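Local coordinates for ureidoglycolate hydrolase (Arabidopsis thaliana, PDB 4PXE) that hydrolyses (S)-ureidoglycolate to glyoxylate, ammonium and carbon dioxide with two manganese ions per subunit, the last step of purine breakdown without urea as an intermediate, at the interface of chains A and B. Numbering follows the deposited sequence. Chains: chain A/B, Ureidoglycolate hydrolase.

All four contacts belong to one two-fold interface of the homodimer, and each recurs with the chains exchanged. Contacts 1 and 4 adjoin, about 9 Å between the centres of their C-alpha atoms, and share A:Ile285 and B:Gly291; contacts 2 and 3 lie about 8 Å apart and share A:Gly246, A:Met250 and B:Val280. Contact 1 is about 36 Å from contact 2 and 29 Å from contact 3, while contact 4 sits about 20 Å from contact 3. Strand 280-289 runs through all of them, and contacts 1 and 3 carry the same asparagine-histidine bond, which suggests that dimerization and completion of both active sites are coupled.

Contact 1: the interface of chains A and B. Residues chain A 96-98, 138-139, 285, 402; chain B 290-295.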
loop_
_atom_site.group_PDB
_atom_site.type_symbol
_atom_site.label_atom_id
_atom_site.label_comp_id
_atom_site.label_asym_id
_atom_site.label_seq_id
_atom_site.Cartn_x
_atom_site.Cartn_y
_atom_site.Cartn_z
ATOM N N ILE A 96 -5.025 7.241 14.737
ATOM C CA ILE A 96 -4.742 6.835 13.355
ATOM C C ILE A 96 -3.230 6.728 13.111
ATOM O O ILE A 96 -2.437 7.236 13.899
ATOM C CB ILE A 96 -5.426 7.758 12.311
ATOM C CG1 ILE A 96 -4.723 9.113 12.199
ATOM C CG2 ILE A 96 -6.896 7.929 12.626
ATOM C CD1 ILE A 96 -5.325 9.998 11.125
ATOM N N PRO A 97 -2.822 6.039 12.041
ATOM C CA PRO A 97 -1.375 5.908 11.825
ATOM C C PRO A 97 -0.607 7.235 11.797
ATOM O O PRO A 97 -0.992 8.177 11.096
ATOM C CB PRO A 97 -1.298 5.203 10.464
ATOM C CG PRO A 97 -2.552 4.353 10.441
ATOM C CD PRO A 97 -3.603 5.201 11.106
ATOM N N TYR A 98 0.471 7.285 12.576
ATOM C CA TYR A 98 1.390 8.429 12.599
ATOM C C TYR A 98 0.689 9.719 12.963
ATOM O O TYR A 98 0.804 10.741 12.274
ATOM C CB TYR A 98 2.147 8.560 11.268
ATOM C CG TYR A 98 3.097 7.412 11.038
ATOM C CD1 TYR A 98 4.384 7.448 11.553
ATOM C CD2 TYR A 98 2.697 6.281 10.338
ATOM C CE1 TYR A 98 5.262 6.401 11.363
ATOM C CE2 TYR A 98 3.574 5.221 10.136
ATOM C CZ TYR A 98 4.849 5.290 10.661
ATOM O OH TYR A 98 5.737 4.248 10.468
ATOM N N GLU A 138 -11.913 6.299 15.615
ATOM C CA GLU A 138 -11.262 6.451 14.311
ATOM C C GLU A 138 -11.643 5.321 13.352
ATOM O O GLU A 138 -11.860 4.191 13.786
ATOM C CB GLU A 138 -9.745 6.543 14.476
ATOM C CG GLU A 138 -9.309 7.698 15.369
ATOM C CD GLU A 138 -9.314 9.025 14.672
ATOM O OE1 GLU A 138 -9.895 9.180 13.574
ATOM O OE2 GLU A 138 -8.692 9.939 15.253
ATOM N N PRO A 139 -11.737 5.624 12.043
ATOM C CA PRO A 139 -12.219 4.633 11.064
ATOM C C PRO A 139 -11.126 3.699 10.551
ATOM O O PRO A 139 -11.371 2.940 9.610
ATOM C CB PRO A 139 -12.721 5.513 9.915
ATOM C CG PRO A 139 -11.822 6.704 9.957
ATOM C CD PRO A 139 -11.619 6.969 11.447
ATOM N N ILE A 285 -6.417 7.561 1.184
ATOM C CA ILE A 285 -6.007 6.210 0.821
ATOM C C ILE A 285 -6.164 6.011 -0.684
ATOM O O ILE A 285 -7.221 6.301 -1.252
ATOM C CB ILE A 285 -6.826 5.152 1.588
ATOM C CG1 ILE A 285 -6.415 5.135 3.063
ATOM C CG2 ILE A 285 -6.669 3.762 0.948
ATOM C CD1 ILE A 285 -7.312 4.280 3.944
ATOM N N HIS A 402 -3.692 14.992 13.823
ATOM C CA HIS A 402 -3.449 13.816 12.979
ATOM C C HIS A 402 -2.022 13.778 12.444
ATOM O O HIS A 402 -1.758 13.288 11.344
ATOM C CB HIS A 402 -4.469 13.721 11.838
ATOM C CG HIS A 402 -5.798 13.200 12.270
ATOM N ND1 HIS A 402 -6.846 13.004 11.395
ATOM C CD2 HIS A 402 -6.251 12.833 13.492
ATOM C CE1 HIS A 402 -7.885 12.533 12.057
ATOM N NE2 HIS A 402 -7.552 12.416 13.331
ATOM N N PRO B 290 0.398 9.265 5.578
ATOM C CA PRO B 290 0.273 8.051 6.398
ATOM C C PRO B 290 -0.653 6.972 5.846
ATOM O O PRO B 290 -0.604 5.852 6.366
ATOM C CB PRO B 290 -0.286 8.587 7.729
ATOM C CG PRO B 290 0.052 10.051 7.739
ATOM C CD PRO B 290 -0.081 10.458 6.302
ATOM N N GLY B 291 -1.451 7.274 4.823
ATOM C CA GLY B 291 -2.357 6.284 4.261
ATOM C C GLY B 291 -3.543 5.979 5.158
ATOM O O GLY B 291 -3.876 4.818 5.404
ATOM N N ALA B 292 -4.185 7.033 5.644
ATOM C CA ALA B 292 -5.398 6.917 6.434
ATOM C C ALA B 292 -6.425 7.836 5.802
ATOM O O ALA B 292 -6.065 8.898 5.282
ATOM C CB ALA B 292 -5.133 7.322 7.879
ATOM N N ILE B 293 -7.691 7.426 5.832
ATOM C CA ILE B 293 -8.743 8.135 5.102
ATOM C C ILE B 293 -8.861 9.587 5.553
ATOM O O ILE B 293 -9.156 10.463 4.746
ATOM C CB ILE B 293 -10.122 7.403 5.219
ATOM C CG1 ILE B 293 -11.115 7.985 4.213
ATOM C CG2 ILE B 293 -10.697 7.473 6.647
ATOM C CD1 ILE B 293 -12.465 7.316 4.244
ATOM N N ASN B 294 -8.603 9.827 6.841
ATOM C CA ASN B 294 -8.804 11.148 7.429
ATOM C C ASN B 294 -7.498 11.886 7.762
ATOM O O ASN B 294 -7.458 12.785 8.622
ATOM C CB ASN B 294 -9.765 11.069 8.630
ATOM C CG ASN B 294 -9.351 10.035 9.675
ATOM O OD1 ASN B 294 -8.515 9.160 9.428
ATOM N ND2 ASN B 294 -9.959 10.132 10.862
ATOM N N SER B 295 -6.443 11.520 7.037
ATOM C CA SER B 295 -5.126 12.128 7.179
ATOM C C SER B 295 -4.662 12.603 5.803
ATOM O O SER B 295 -4.569 11.803 4.871
ATOM C CB SER B 295 -4.149 11.092 7.754
ATOM O OG SER B 295 -2.925 11.692 8.158
HETATM O O HOH W 1 -2.024 10.685 10.469
#
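This patch of the homodimer interface is a loop-into-active-site contact: in this peptidase M20 family amidohydrolase, B:Pro290 to B:Ser295 enter the metal-site region of chain A and complete its substrate pocket. B:Asn294, a substrate-binding residue, has its CG in the crowded position between backbone N and carbonyl carbon (chi1 53°), which turns the amide toward A:Glu138, a ligand of the second manganese. Its ND2 donates to carboxylate OE1 of A:Glu138 at 2.9 Å, in the amide plane and on the syn lone pair, the two planes 73° apart. The side chain of A:His402, another manganese ligand, crosses that of B:Asn294 at about a right angle, ring and amide planes 67° apart. Imidazole ND1 donates in its ring plane to the backbone O of B:Asn294 at 2.8 Å, from above the carbonyl plane; the bond helps set the ring's rotation. Methyl CD1 of A:Ile96 lies over one ring face. The rigid apolar ring of A:Pro139 packs its CG on CG2 of B:Ile293 at 3.6 Å. CG1 of A:Ile285 packs on the backbone O of B:Gly291 at 3.5 Å, and CB of B:Pro290 lies 3.5 Å from the backbone O of A:Pro97. One water joins OG of B:Ser295 to the backbone O of A:Pro97 and of A:His402.

Contact 2: the interface of chains A and B. Residues chain A 246-247, 249-252; chain B 277, 279-280, 375.
Packing and water, without a direct polar bond, join the A:Gly246 to A:Tyr252 segment to chain B in this part of the homodimer interface, within the region involved in dimerization apart from B:Arg375. The apolar contacts centre on A:Leu249, whose CG is anti to the carbonyl carbon (chi1 -58°), placing its branched tip between B:Ile277 and B:Arg375. B:Arg375, extended from CG to NE, crosses the leucine at about a right angle and lays one guanidinium face against it, with CD2 of A:Leu249 3.7 Å from CZ. A flat cation suits this place because its face can pack on methyl groups. CD1 of A:Leu249 also meets CG1 of B:Ile277 at 3.9 Å. With CG1 anti to the backbone N (chi1 -157°), B:Ile277 directs its CD1 obliquely onto CG of A:Pro251, 3.9 Å away, a rigid apolar ring within the short 3-10 helix 250-252. Small A:Gly246 and A:Ala247 let the aliphatic part of B:Arg375 come close, its CB 3.5 Å from the backbone O of A:Gly246, while CG2 of B:Val280 lies 3.7 Å from that same oxygen of A:Gly246. Water supplies the polar links, one molecule joining the carbonyl oxygens of A:Gly246 and B:Arg375. Another lies 3.0 Å from the backbone N of A:Met250, nearly straight (171°), and 2.7 Å from the backbone O of both B:Ile277 and B:Thr279.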
loop_
_atom_site.group_PDB
_atom_site.type_symbol
_atom_site.label_atom_id
_atom_site.label_comp_id
_atom_site.label_asym_id
_atom_site.label_seq_id
_atom_site.Cartn_x
_atom_site.Cartn_y
_atom_site.Cartn_z
ATOM N N GLY A 246 5.902 -3.328 -19.819
ATOM C CA GLY A 246 6.791 -3.124 -20.946
ATOM C C GLY A 246 6.160 -3.472 -22.280
ATOM O O GLY A 246 6.507 -2.902 -23.312
ATOM N N ALA A 247 5.204 -4.393 -22.264
ATOM C CA ALA A 247 4.727 -4.984 -23.509
ATOM C C ALA A 247 3.336 -4.546 -23.962
ATOM O O ALA A 247 3.033 -4.587 -25.158
ATOM C CB ALA A 247 4.807 -6.503 -23.423
ATOM N N LEU A 249 0.964 -2.049 -25.220
ATOM C CA LEU A 249 1.103 -0.721 -25.796
ATOM C C LEU A 249 -0.011 0.193 -25.290
ATOM O O LEU A 249 -1.105 -0.265 -24.957
ATOM C CB LEU A 249 1.126 -0.805 -27.325
ATOM C CG LEU A 249 2.256 -1.709 -27.844
ATOM C CD1 LEU A 249 2.329 -1.695 -29.375
ATOM C CD2 LEU A 249 3.616 -1.349 -27.235
ATOM N N MET A 250 0.281 1.488 -25.235
ATOM C CA MET A 250 -0.627 2.445 -24.603
ATOM C C MET A 250 -2.092 2.424 -25.091
ATOM O O MET A 250 -2.997 2.463 -24.268
ATOM C CB MET A 250 -0.040 3.865 -24.647
ATOM C CG MET A 250 1.357 3.991 -24.036
ATOM S SD MET A 250 1.430 3.787 -22.239
ATOM C CE MET A 250 0.777 5.369 -21.706
ATOM N N PRO A 251 -2.331 2.330 -26.416
ATOM C CA PRO A 251 -3.736 2.326 -26.863
ATOM C C PRO A 251 -4.579 1.143 -26.381
ATOM O O PRO A 251 -5.803 1.192 -26.492
ATOM C CB PRO A 251 -3.615 2.260 -28.389
ATOM C CG PRO A 251 -2.282 2.837 -28.694
ATOM C CD PRO A 251 -1.402 2.371 -27.560
ATOM N N TYR A 252 -3.944 0.094 -25.867
ATOM C CA TYR A 252 -4.675 -1.102 -25.471
ATOM C C TYR A 252 -4.905 -1.206 -23.970
ATOM O O TYR A 252 -5.465 -2.192 -23.492
ATOM C CB TYR A 252 -3.954 -2.348 -25.985
ATOM C CG TYR A 252 -3.746 -2.291 -27.477
ATOM C CD1 TYR A 252 -4.784 -2.596 -28.348
ATOM C CD2 TYR A 252 -2.531 -1.897 -28.013
ATOM C CE1 TYR A 252 -4.602 -2.535 -29.718
ATOM C CE2 TYR A 252 -2.338 -1.829 -29.383
ATOM C CZ TYR A 252 -3.378 -2.146 -30.225
ATOM O OH TYR A 252 -3.188 -2.082 -31.589
ATOM N N ILE B 277 4.058 4.384 -31.140
ATOM C CA ILE B 277 3.371 3.359 -30.374
ATOM C C ILE B 277 4.372 2.435 -29.644
ATOM O O ILE B 277 3.981 1.647 -28.779
ATOM C CB ILE B 277 2.385 2.562 -31.269
ATOM C CG1 ILE B 277 1.279 1.909 -30.429
ATOM C CG2 ILE B 277 3.130 1.561 -32.135
ATOM C CD1 ILE B 277 0.180 1.270 -31.264
ATOM N N THR B 279 6.650 3.472 -27.592
ATOM C CA THR B 279 6.983 4.068 -26.300
ATOM C C THR B 279 5.961 3.671 -25.249
ATOM O O THR B 279 4.760 3.759 -25.482
ATOM C CB THR B 279 6.976 5.616 -26.378
ATOM O OG1 THR B 279 7.585 6.055 -27.596
ATOM C CG2 THR B 279 7.716 6.215 -25.194
ATOM N N VAL B 280 6.442 3.243 -24.082
ATOM C CA VAL B 280 5.560 2.909 -22.969
ATOM C C VAL B 280 6.041 3.555 -21.677
ATOM O O VAL B 280 7.236 3.827 -21.507
ATOM C CB VAL B 280 5.437 1.379 -22.750
ATOM C CG1 VAL B 280 4.729 0.713 -23.939
ATOM C CG2 VAL B 280 6.808 0.742 -22.531
ATOM N N ARG B 375 9.836 -6.391 -26.421
ATOM C CA ARG B 375 9.446 -5.190 -25.685
ATOM C C ARG B 375 9.834 -5.320 -24.216
ATOM O O ARG B 375 10.302 -4.362 -23.601
ATOM C CB ARG B 375 7.937 -4.960 -25.819
ATOM C CG ARG B 375 7.499 -4.754 -27.262
ATOM C CD ARG B 375 6.100 -4.157 -27.329
ATOM N NE ARG B 375 5.592 -4.080 -28.699
ATOM C CZ ARG B 375 5.909 -3.122 -29.566
ATOM N NH1 ARG B 375 6.745 -2.147 -29.221
ATOM N NH2 ARG B 375 5.390 -3.141 -30.791
HETATM O O HOH W 2 8.965 -1.837 -24.332
HETATM O O HOH W 3 2.642 2.592 -26.650
#

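Contact 3: the interface of chains A and B. Residues chain A 245-246, 250, 253, 255, 293-297; chain B 280-282, 284, 305, 307, 402.
A:Arg253, probably necessary for dimerization, anchors this part of the two-fold interface, running extended from CG to NE toward strand 280-289 of chain B. Its guanidinium is sandwiched between SD of A:Met250, toward the rim of one face, and CD1 of A:Ile296 over the centre of the other. At the edge, NH1 donates in plane to the hydroxyl OG1 of B:Thr282 at 2.9 Å (161°), the two side chains crossing obliquely. NH2 turns back to the backbone O of A:Ala245 at 2.8 Å, so one arginine ties its own loop to the partner strand. B:Thr282 suits its place by having two branches: OG1, anti to the carbonyl carbon (chi1 -47°), accepts the arginine bond, while CG2 packs against CG1 of A:Ile296. A second guanidinium, that of substrate-binding B:Arg307, lies with one face under CA of A:Gly246, 3.4 Å from CZ, a close approach suited to a residue without a side chain. B:Asp305 fixes it side-on: NE reaches OD1 at 2.9 Å on the syn lone pair, while NH2 forms a salt bridge to OD2. B:His402 and A:Asn294 cross at about a right angle, ring and amide planes 66° apart; ND1 donates to the backbone O of A:Asn294, as in the twin site. One water lies 2.7 Å from OG1 of B:Thr282 and 2.8 Å from both the backbone O of A:Ala245 and OD1 of B:Asp305.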
loop_
_atom_site.group_PDB
_atom_site.type_symbol
_atom_site.label_atom_id
_atom_site.label_comp_id
_atom_site.label_asym_id
_atom_site.label_seq_id
_atom_site.Cartn_x
_atom_site.Cartn_y
_atom_site.Cartn_z
ATOM N N ALA A 245 3.921 -4.099 -18.017
ATOM C CA ALA A 245 4.198 -2.672 -18.202
ATOM C C ALA A 245 5.060 -2.372 -19.422
ATOM O O ALA A 245 4.965 -1.282 -20.001
ATOM C CB ALA A 245 4.848 -2.087 -16.948
ATOM N N GLY A 246 5.902 -3.328 -19.819
ATOM C CA GLY A 246 6.791 -3.124 -20.946
ATOM C C GLY A 246 6.160 -3.472 -22.280
ATOM O O GLY A 246 6.507 -2.902 -23.312
ATOM N N MET A 250 0.281 1.488 -25.235
ATOM C CA MET A 250 -0.627 2.445 -24.603
ATOM C C MET A 250 -2.092 2.424 -25.091
ATOM O O MET A 250 -2.997 2.463 -24.268
ATOM C CB MET A 250 -0.040 3.865 -24.647
ATOM C CG MET A 250 1.357 3.991 -24.036
ATOM S SD MET A 250 1.430 3.787 -22.239
ATOM C CE MET A 250 0.777 5.369 -21.706
ATOM N N ARG A 253 -4.493 -0.174 -23.238
ATOM C CA ARG A 253 -4.581 -0.171 -21.780
ATOM C C ARG A 253 -5.922 0.310 -21.238
ATOM O O ARG A 253 -6.677 1.005 -21.922
ATOM C CB ARG A 253 -3.462 0.700 -21.205
ATOM C CG ARG A 253 -2.085 0.170 -21.562
ATOM C CD ARG A 253 -0.985 1.009 -20.938
ATOM N NE ARG A 253 0.315 0.400 -21.188
ATOM C CZ ARG A 253 1.392 0.575 -20.431
ATOM N NH1 ARG A 253 1.329 1.338 -19.347
ATOM N NH2 ARG A 253 2.528 -0.043 -20.751
ATOM N N ASP A 255 -5.904 1.496 -17.536
ATOM C CA ASP A 255 -5.069 1.589 -16.339
ATOM C C ASP A 255 -5.888 2.071 -15.141
ATOM O O ASP A 255 -6.313 3.227 -15.101
ATOM C CB ASP A 255 -3.908 2.551 -16.642
ATOM C CG ASP A 255 -2.840 2.589 -15.552
ATOM O OD1 ASP A 255 -3.165 2.540 -14.348
ATOM O OD2 ASP A 255 -1.650 2.699 -15.921
ATOM N N ILE A 293 6.321 -2.500 -9.935
ATOM C CA ILE A 293 6.773 -1.434 -10.822
ATOM C C ILE A 293 6.517 -1.770 -12.297
ATOM O O ILE A 293 6.231 -0.878 -13.097
ATOM C CB ILE A 293 8.259 -1.083 -10.583
ATOM C CG1 ILE A 293 8.622 0.230 -11.282
ATOM C CG2 ILE A 293 9.175 -2.237 -11.011
ATOM C CD1 ILE A 293 10.030 0.703 -10.968
ATOM N N ASN A 294 6.574 -3.060 -12.628
ATOM C CA ASN A 294 6.454 -3.511 -14.014
ATOM C C ASN A 294 5.142 -4.244 -14.319
ATOM O O ASN A 294 5.050 -5.027 -15.277
ATOM C CB ASN A 294 7.691 -4.322 -14.442
ATOM C CG ASN A 294 8.033 -5.471 -13.487
ATOM O OD1 ASN A 294 7.554 -5.548 -12.359
ATOM N ND2 ASN A 294 8.904 -6.368 -13.956
ATOM N N SER A 295 4.122 -3.946 -13.517
ATOM C CA SER A 295 2.790 -4.514 -13.678
ATOM C C SER A 295 1.764 -3.378 -13.727
ATOM O O SER A 295 1.685 -2.572 -12.804
ATOM C CB SER A 295 2.504 -5.456 -12.509
ATOM O OG SER A 295 1.344 -6.229 -12.749
ATOM N N ILE A 296 0.989 -3.296 -14.804
ATOM C CA ILE A 296 0.009 -2.214 -14.935
ATOM C C ILE A 296 -1.104 -2.464 -13.934
ATOM O O ILE A 296 -1.638 -3.563 -13.884
ATOM C CB ILE A 296 -0.611 -2.173 -16.339
ATOM C CG1 ILE A 296 0.466 -2.042 -17.417
ATOM C CG2 ILE A 296 -1.608 -1.015 -16.446
ATOM C CD1 ILE A 296 -0.065 -2.304 -18.838
ATOM N N PRO A 297 -1.455 -1.452 -13.124
ATOM C CA PRO A 297 -2.480 -1.721 -12.106
ATOM C C PRO A 297 -3.795 -2.229 -12.698
ATOM O O PRO A 297 -4.351 -1.588 -13.592
ATOM C CB PRO A 297 -2.690 -0.350 -11.446
ATOM C CG PRO A 297 -1.384 0.358 -11.630
ATOM C CD PRO A 297 -0.864 -0.107 -12.987
ATOM N N VAL B 280 6.442 3.243 -24.082
ATOM C CA VAL B 280 5.560 2.909 -22.969
ATOM C C VAL B 280 6.041 3.555 -21.677
ATOM O O VAL B 280 7.236 3.827 -21.507
ATOM C CB VAL B 280 5.437 1.379 -22.750
ATOM C CG1 VAL B 280 4.729 0.713 -23.939
ATOM C CG2 VAL B 280 6.808 0.742 -22.531
ATOM N N GLY B 281 5.106 3.812 -20.767
ATOM C CA GLY B 281 5.456 4.302 -19.445
ATOM C C GLY B 281 4.324 3.965 -18.508
ATOM O O GLY B 281 3.161 3.988 -18.909
ATOM N N THR B 282 4.663 3.627 -17.271
ATOM C CA THR B 282 3.683 3.100 -16.331
ATOM C C THR B 282 4.030 3.542 -14.917
ATOM O O THR B 282 5.211 3.608 -14.546
ATOM C CB THR B 282 3.692 1.553 -16.348
ATOM O OG1 THR B 282 3.667 1.083 -17.699
ATOM C CG2 THR B 282 2.494 0.981 -15.614
ATOM N N GLY B 284 3.368 1.786 -11.686
ATOM C CA GLY B 284 2.864 0.568 -11.089
ATOM C C GLY B 284 2.836 0.583 -9.577
ATOM O O GLY B 284 2.184 -0.247 -8.958
ATOM N N ASP B 305 8.083 2.969 -14.571
ATOM C CA ASP B 305 8.770 2.151 -15.571
ATOM C C ASP B 305 8.579 2.832 -16.921
ATOM O O ASP B 305 7.469 3.225 -17.258
ATOM C CB ASP B 305 8.121 0.759 -15.564
ATOM C CG ASP B 305 8.686 -0.172 -16.618
ATOM O OD1 ASP B 305 8.421 0.058 -17.813
ATOM O OD2 ASP B 305 9.364 -1.154 -16.228
ATOM N N ARG B 307 10.080 2.746 -21.235
ATOM C CA ARG B 307 10.911 2.025 -22.207
ATOM C C ARG B 307 10.599 2.466 -23.620
ATOM O O ARG B 307 9.537 3.018 -23.884
ATOM C CB ARG B 307 10.661 0.511 -22.147
ATOM C CG ARG B 307 10.391 -0.039 -20.759
ATOM C CD ARG B 307 10.167 -1.520 -20.763
ATOM N NE ARG B 307 9.654 -1.939 -19.469
ATOM C CZ ARG B 307 9.591 -3.199 -19.064
ATOM N NH1 ARG B 307 10.014 -4.176 -19.866
ATOM N NH2 ARG B 307 9.103 -3.474 -17.864
ATOM N N HIS B 402 2.519 -11.162 -16.754
ATOM C CA HIS B 402 2.503 -10.483 -15.456
ATOM C C HIS B 402 1.118 -10.493 -14.823
ATOM O O HIS B 402 0.748 -9.574 -14.092
ATOM C CB HIS B 402 3.068 -9.066 -15.556
ATOM C CG HIS B 402 4.561 -9.026 -15.601
ATOM N ND1 HIS B 402 5.278 -7.849 -15.665
ATOM C CD2 HIS B 402 5.477 -10.024 -15.575
ATOM C CE1 HIS B 402 6.569 -8.124 -15.685
ATOM N NE2 HIS B 402 6.719 -9.435 -15.617
HETATM O O HOH W 4 6.056 1.036 -18.973
HETATM O O HOH W 5 0.934 -2.391 -10.102
HETATM O O HOH W 6 1.678 -8.689 -11.671
#

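Contact 4: the interface of chains A and B. Residues chain A 283-286; chain B 286, 288, 291, 297.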
loop_
_atom_site.group_PDB
_atom_site.type_symbol
_atom_site.label_atom_id
_atom_site.label_comp_id
_atom_site.label_asym_id
_atom_site.label_seq_id
_atom_site.Cartn_x
_atom_site.Cartn_y
_atom_site.Cartn_z
ATOM N N VAL A 283 -8.514 12.536 -0.492
ATOM C CA VAL A 283 -8.218 11.135 -0.741
ATOM C C VAL A 283 -6.998 10.757 0.099
ATOM O O VAL A 283 -5.864 11.035 -0.275
ATOM C CB VAL A 283 -7.954 10.882 -2.233
ATOM C CG1 VAL A 283 -7.595 9.413 -2.471
ATOM C CG2 VAL A 283 -9.178 11.298 -3.065
ATOM N N GLY A 284 -7.249 10.141 1.253
ATOM C CA GLY A 284 -6.176 9.763 2.157
ATOM C C GLY A 284 -5.631 8.375 1.884
ATOM O O GLY A 284 -4.529 8.047 2.308
ATOM N N ILE A 285 -6.417 7.561 1.184
ATOM C CA ILE A 285 -6.007 6.210 0.821
ATOM C C ILE A 285 -6.164 6.011 -0.684
ATOM O O ILE A 285 -7.221 6.301 -1.252
ATOM C CB ILE A 285 -6.826 5.152 1.588
ATOM C CG1 ILE A 285 -6.415 5.135 3.063
ATOM C CG2 ILE A 285 -6.669 3.762 0.948
ATOM C CD1 ILE A 285 -7.312 4.280 3.944
ATOM N N LEU A 286 -5.092 5.547 -1.322
ATOM C CA LEU A 286 -5.119 5.222 -2.746
ATOM C C LEU A 286 -4.156 4.057 -2.896
ATOM O O LEU A 286 -2.942 4.241 -2.761
ATOM C CB LEU A 286 -4.684 6.425 -3.598
ATOM C CG LEU A 286 -5.025 6.400 -5.097
ATOM C CD1 LEU A 286 -4.721 7.738 -5.771
ATOM C CD2 LEU A 286 -4.285 5.280 -5.831
ATOM N N LEU B 286 2.304 3.338 -6.343
ATOM C CA LEU B 286 1.971 4.679 -5.864
ATOM C C LEU B 286 1.484 4.482 -4.449
ATOM O O LEU B 286 0.390 3.946 -4.240
ATOM C CB LEU B 286 0.886 5.331 -6.733
ATOM C CG LEU B 286 0.674 6.850 -6.622
ATOM C CD1 LEU B 286 -0.226 7.342 -7.737
ATOM C CD2 LEU B 286 0.079 7.242 -5.268
ATOM N N LEU B 288 0.849 6.148 -0.498
ATOM C CA LEU B 288 0.613 7.347 0.293
ATOM C C LEU B 288 0.940 7.112 1.760
ATOM O O LEU B 288 0.716 6.030 2.305
ATOM C CB LEU B 288 -0.846 7.777 0.190
ATOM C CG LEU B 288 -1.383 8.014 -1.219
ATOM C CD1 LEU B 288 -2.820 8.490 -1.134
ATOM C CD2 LEU B 288 -0.527 9.027 -1.960
ATOM N N GLY B 291 -1.451 7.274 4.823
ATOM C CA GLY B 291 -2.357 6.284 4.261
ATOM C C GLY B 291 -3.543 5.979 5.158
ATOM O O GLY B 291 -3.876 4.818 5.404
ATOM N N PRO B 297 -2.355 13.209 2.866
ATOM C CA PRO B 297 -1.030 12.609 2.647
ATOM C C PRO B 297 0.095 13.629 2.771
ATOM O O PRO B 297 0.076 14.679 2.110
ATOM C CB PRO B 297 -1.117 12.079 1.211
ATOM C CG PRO B 297 -2.573 11.750 1.048
ATOM C CD PRO B 297 -3.306 12.848 1.801
HETATM O O HOH W 7 -0.922 3.890 -0.849
#
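Close to the two-fold axis of the homodimer, where the backbone O atoms of A:Leu286 and B:Leu286, the same residue in both chains, lie 3.7 Å apart, residues of strand 280-289 from both subunits meet through apolar packing and a water link, with no direct hydrogen bond between the chains. The side-chain packing centres on B:Leu288, whose CG is anti to the carbonyl carbon (chi1 -56°). Its CD1 branch meets the root of the opposite leucine, 3.7 Å from CB of A:Leu286. A:Leu286 itself has CG anti to its backbone N (chi1 -163°), so its CB, and not its branched end, receives the methyl. Leucine suits both places, giving apolar bulk where the strands come together. CA of B:Gly291 approaches the backbone O of A:Gly284 to 3.4 Å, a meeting of two main chains that the bare CA of B:Gly291 permits. The rigid ring of B:Pro297 puts its CG 3.6 Å from the backbone O of A:Val283. Water provides the polar link: one molecule lies 2.8 Å from the backbone O of A:Leu286 and 2.9 Å from the backbone N of B:Leu288. In the fold, the site lies beside the loop that enters chain A's active site, where strand 280-289 of chain A meets its copy in chain B and the loop after it.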